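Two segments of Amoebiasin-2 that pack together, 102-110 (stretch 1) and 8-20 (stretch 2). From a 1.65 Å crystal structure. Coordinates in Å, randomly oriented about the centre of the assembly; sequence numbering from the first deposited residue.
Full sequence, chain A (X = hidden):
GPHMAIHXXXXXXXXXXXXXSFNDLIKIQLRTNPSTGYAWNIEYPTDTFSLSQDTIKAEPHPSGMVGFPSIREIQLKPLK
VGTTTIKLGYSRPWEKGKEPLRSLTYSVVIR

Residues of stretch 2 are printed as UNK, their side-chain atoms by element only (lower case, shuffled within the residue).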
# COMPACT_ATOMS: atom_id res chain seq x y z
N ARG A 102 -0.15 -9.06 -9.96
CA ARG A 102 0.04 -7.65 -10.20
C ARG A 102 1.12 -7.18 -9.24
O ARG A 102 1.20 -7.65 -8.11
CB ARG A 102 -1.27 -6.90 -9.94
CG ARG A 102 -1.28 -5.42 -10.32
CD ARG A 102 -0.98 -5.21 -11.80
NE ARG A 102 -1.84 -6.01 -12.68
CZ ARG A 102 -2.96 -5.56 -13.24
NH1 ARG A 102 -3.38 -4.32 -13.02
NH2 ARG A 102 -3.68 -6.36 -14.03
N SER A 103 1.99 -6.29 -9.71
CA SER A 103 3.02 -5.72 -8.86
C SER A 103 2.90 -4.21 -8.91
O SER A 103 2.52 -3.64 -9.93
CB SER A 103 4.41 -6.15 -9.34
OG SER A 103 4.55 -7.56 -9.27
N LEU A 104 3.21 -3.56 -7.79
CA LEU A 104 3.23 -2.10 -7.74
C LEU A 104 4.57 -1.66 -7.17
O LEU A 104 5.12 -2.32 -6.29
CB LEU A 104 2.10 -1.57 -6.87
CG LEU A 104 0.67 -1.95 -7.27
CD1 LEU A 104 -0.30 -1.58 -6.15
CD2 LEU A 104 0.26 -1.31 -8.60
N THR A 105 5.09 -0.55 -7.68
CA THR A 105 6.34 0.00 -7.18
C THR A 105 6.16 1.50 -6.97
O THR A 105 5.63 2.19 -7.83
CB THR A 105 7.50 -0.23 -8.17
OG1 THR A 105 7.63 -1.63 -8.44
CG2 THR A 105 8.80 0.30 -7.60
N TYR A 106 6.58 1.99 -5.81
CA TYR A 106 6.57 3.42 -5.56
C TYR A 106 7.94 3.88 -5.05
O TYR A 106 8.58 3.19 -4.26
CB TYR A 106 5.54 3.79 -4.50
CG TYR A 106 4.14 3.26 -4.69
CD1 TYR A 106 3.34 3.69 -5.75
CD2 TYR A 106 3.59 2.38 -3.77
CE1 TYR A 106 2.04 3.22 -5.90
CE2 TYR A 106 2.29 1.91 -3.92
CZ TYR A 106 1.53 2.33 -4.97
OH TYR A 106 0.25 1.87 -5.10
N SER A 107 8.38 5.04 -5.49
CA SER A 107 9.61 5.65 -4.99
C SER A 107 9.20 6.79 -4.07
O SER A 107 8.42 7.65 -4.46
CB SER A 107 10.45 6.18 -6.15
OG SER A 107 10.80 5.13 -7.02
N VAL A 108 9.72 6.79 -2.85
CA VAL A 108 9.34 7.82 -1.90
C VAL A 108 10.57 8.51 -1.34
O VAL A 108 11.44 7.86 -0.75
CB VAL A 108 8.48 7.26 -0.75
CG1 VAL A 108 8.18 8.39 0.25
CG2 VAL A 108 7.20 6.62 -1.30
N VAL A 109 10.66 9.81 -1.56
CA VAL A 109 11.74 10.61 -1.01
C VAL A 109 11.21 11.35 0.20
O VAL A 109 10.26 12.13 0.10
CB VAL A 109 12.24 11.65 -2.04
CG1 VAL A 109 13.38 12.48 -1.46
CG2 VAL A 109 12.67 10.95 -3.33
N ILE A 110 11.83 11.10 1.35
CA ILE A 110 11.47 11.76 2.59
C ILE A 110 12.48 12.86 2.86
O ILE A 110 13.64 12.61 3.23
CB ILE A 110 11.46 10.77 3.77
CG1 ILE A 110 10.56 9.57 3.45
CG2 ILE A 110 11.05 11.47 5.06
CD1 ILE A 110 10.77 8.38 4.37
N UNK A 8 -2.07 9.71 -0.57
CA UNK A 8 -2.79 8.48 -0.87
C UNK A 8 -2.24 7.87 -2.16
O UNK A 8 -2.12 8.56 -3.18
c UNK A 8 -4.86 9.20 0.35
c UNK A 8 -5.01 7.43 -1.42
c UNK A 8 -6.32 9.58 0.32
c UNK A 8 -4.30 8.73 -1.00
N UNK A 9 -1.88 6.60 -2.10
CA UNK A 9 -1.37 5.90 -3.28
C UNK A 9 -2.30 4.74 -3.59
O UNK A 9 -2.72 4.02 -2.69
c UNK A 9 2.42 5.82 -2.45
c UNK A 9 1.25 7.27 -4.13
c UNK A 9 0.03 5.38 -3.04
c UNK A 9 1.11 6.45 -2.84
N UNK A 10 -2.63 4.58 -4.87
CA UNK A 10 -3.46 3.47 -5.32
C UNK A 10 -2.78 2.71 -6.45
O UNK A 10 -1.64 3.01 -6.81
c UNK A 10 -5.44 4.96 -4.84
c UNK A 10 -4.83 3.96 -5.82
o UNK A 10 -4.69 4.56 -7.11
N UNK A 11 -3.47 1.74 -7.01
CA UNK A 11 -2.94 0.97 -8.13
C UNK A 11 -2.55 1.91 -9.27
O UNK A 11 -1.63 1.63 -10.04
c UNK A 11 -4.34 -1.16 -7.69
c UNK A 11 -3.99 -0.01 -8.65
o UNK A 11 -5.70 0.36 -6.43
c UNK A 11 -5.46 -0.84 -6.71
o UNK A 11 -6.08 -1.80 -6.20
N UNK A 12 -3.26 3.02 -9.38
CA UNK A 12 -3.07 3.93 -10.51
C UNK A 12 -1.75 4.69 -10.45
O UNK A 12 -1.30 5.22 -11.48
c UNK A 12 -6.35 5.56 -12.74
c UNK A 12 -4.26 4.87 -10.63
n UNK A 12 -7.42 6.45 -13.25
c UNK A 12 -5.58 4.11 -10.86
c UNK A 12 -6.68 5.02 -11.37
N UNK A 13 -1.12 4.73 -9.28
CA UNK A 13 0.14 5.45 -9.07
C UNK A 13 1.37 4.55 -9.17
O UNK A 13 2.45 4.92 -8.75
c UNK A 13 0.13 6.19 -7.73
c UNK A 13 -0.73 7.43 -7.74
c UNK A 13 -2.21 7.12 -7.83
o UNK A 13 -2.88 7.65 -8.74
o UNK A 13 -2.71 6.36 -6.98
N UNK A 14 1.19 3.36 -9.74
CA UNK A 14 2.33 2.48 -10.00
C UNK A 14 3.46 3.27 -10.68
O UNK A 14 3.23 4.00 -11.63
o UNK A 14 2.88 -0.54 -12.00
o UNK A 14 3.82 0.17 -10.15
c UNK A 14 2.94 0.24 -11.02
c UNK A 14 1.89 1.33 -10.91
N UNK A 15 4.67 3.10 -10.15
CA UNK A 15 5.88 3.74 -10.67
C UNK A 15 6.00 5.23 -10.37
O UNK A 15 6.92 5.90 -10.87
n UNK A 15 6.13 -0.04 -13.23
c UNK A 15 7.18 0.03 -12.42
c UNK A 15 6.07 3.47 -12.17
c UNK A 15 5.54 1.19 -13.29
n UNK A 15 7.27 1.26 -11.97
c UNK A 15 6.25 2.02 -12.50
N UNK A 16 5.10 5.76 -9.55
CA UNK A 16 5.16 7.17 -9.16
C UNK A 16 6.35 7.43 -8.26
O UNK A 16 6.82 6.53 -7.57
c UNK A 16 3.88 7.59 -8.45
N UNK A 17 6.84 8.67 -8.28
CA UNK A 17 7.78 9.14 -7.26
C UNK A 17 7.10 10.22 -6.42
O UNK A 17 6.56 11.19 -6.96
o UNK A 17 9.78 8.67 -8.53
c UNK A 17 9.07 9.71 -7.86
c UNK A 17 9.96 10.28 -6.75
N UNK A 18 7.11 10.01 -5.11
CA UNK A 18 6.45 10.89 -4.17
C UNK A 18 7.51 11.57 -3.32
O UNK A 18 8.37 10.91 -2.75
c UNK A 18 4.40 10.67 -2.49
c UNK A 18 3.44 11.36 -3.45
c UNK A 18 5.56 10.05 -3.26
c UNK A 18 3.70 9.57 -1.71
N UNK A 19 7.44 12.89 -3.21
CA UNK A 19 8.28 13.62 -2.28
C UNK A 19 7.42 14.04 -1.10
O UNK A 19 6.43 14.75 -1.26
c UNK A 19 9.87 13.91 -5.20
c UNK A 19 9.98 14.46 -3.96
c UNK A 19 12.00 14.20 -4.79
n UNK A 19 11.14 13.76 -5.69
c UNK A 19 8.93 14.83 -2.95
n UNK A 19 11.32 14.62 -3.73
N UNK A 20 7.78 13.56 0.09
CA UNK A 20 7.02 13.86 1.30
C UNK A 20 7.92 14.44 2.37
O UNK A 20 9.15 14.38 2.27
c UNK A 20 5.57 11.90 0.74
c UNK A 20 6.31 12.61 1.85
c UNK A 20 6.65 10.51 3.29
c UNK A 20 7.31 11.64 2.48
O HOH W 1 5.63 -2.33 -10.42
O HOH W 2 3.92 -2.91 -12.58
O HOH W 3 0.79 -1.97 -12.22
O HOH W 4 8.83 4.25 -8.58

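Position 8 carries four carbons, forked at the first, one arm two carbons long, all out of reach of stretch 1: Ile 8, a beta-branched residue at home in a strand. Position 9 has four carbons forked at the second, one terminal carbon lying over a face of the Tyr 106 ring: Leu 9, whose CD1 sits 3.9 Å from the ring centroid, a CH-pi contact that suits a buried apolar branch.

At position 10 one carbon bears an oxygen and a carbon, and the backbone O accepts a 2.8 Å hydrogen bond from Tyr 106 OH. This is Thr 10, whose OG1 accepts from the backbone N of position 12. Position 11, three carbons ending in two oxygens, passes Leu 104 with its carbons: Glu 11, with Glu 11 CG 4.3 Å from Leu 104 CD1 and the carboxylate bonded elsewhere in the structure. Position 12, four carbons in a row ending in nitrogen, misses stretch 1: Lys 12, a long charged chain that can stay in solvent. Position 13 again has three carbons and two oxygens, its CB 4.0 Å from Tyr 106 CE1: Glu 13, whose OE1 accepts from both N and OG1 of Thr 10, tying the loop together.

Position 14 has two carbons, the second with two oxygens, one accepting from Thr 105 N: Asp 14, short enough to set OD2 2.9 Å from that N. Position 15 is one carbon and a five-membered ring whose nitrogen nears Thr 105: His 15, ND1 4.1 Å from Thr 105 CB, its polar ring suited to an exposed turn. Its N donates to Thr 105 O at 2.7 Å. Position 16, a lone carbon, has its O 3.0 Å from the donor Ser 107 N: Ala 16, compact enough for the close of the type II turn begun at Glu 13.

Position 17, one carbon bearing oxygen and carbon, meets Ser 107: Thr 17, OG1 3.5 Å from Ser 107 CB, beta-branched and polar for an exposed strand. Position 18, four carbons forked at the second, has CB 4.3 Å from Val 108 CG2: Leu 18, apolar like its neighbour. Position 19's two-nitrogen ring lies against Val 109 CB: His 19, its flat face covering that carbon while polar atoms meet solvent. Position 20, forked at the first carbon, reaches Val 108: Ile 20, buried, CD1 4.0 Å from Val 108 CG1.

The contact works as a parallel ladder: Leu 18 N donates to Ser 107 O, Val 109 N to Leu 18 O, and Ile 20 N to Val 109 O. Leu 18 and Ile 20 share the apolar face with Val 108 and Ile 110; Thr 17 and His 19 share the other with Ser 107 and Val 109. Before it, Asp 14 and the turn continue the bonding, and Tyr 106 anchors the loop.

Stretch 2 (8-20) ILTEKEDHATLHI
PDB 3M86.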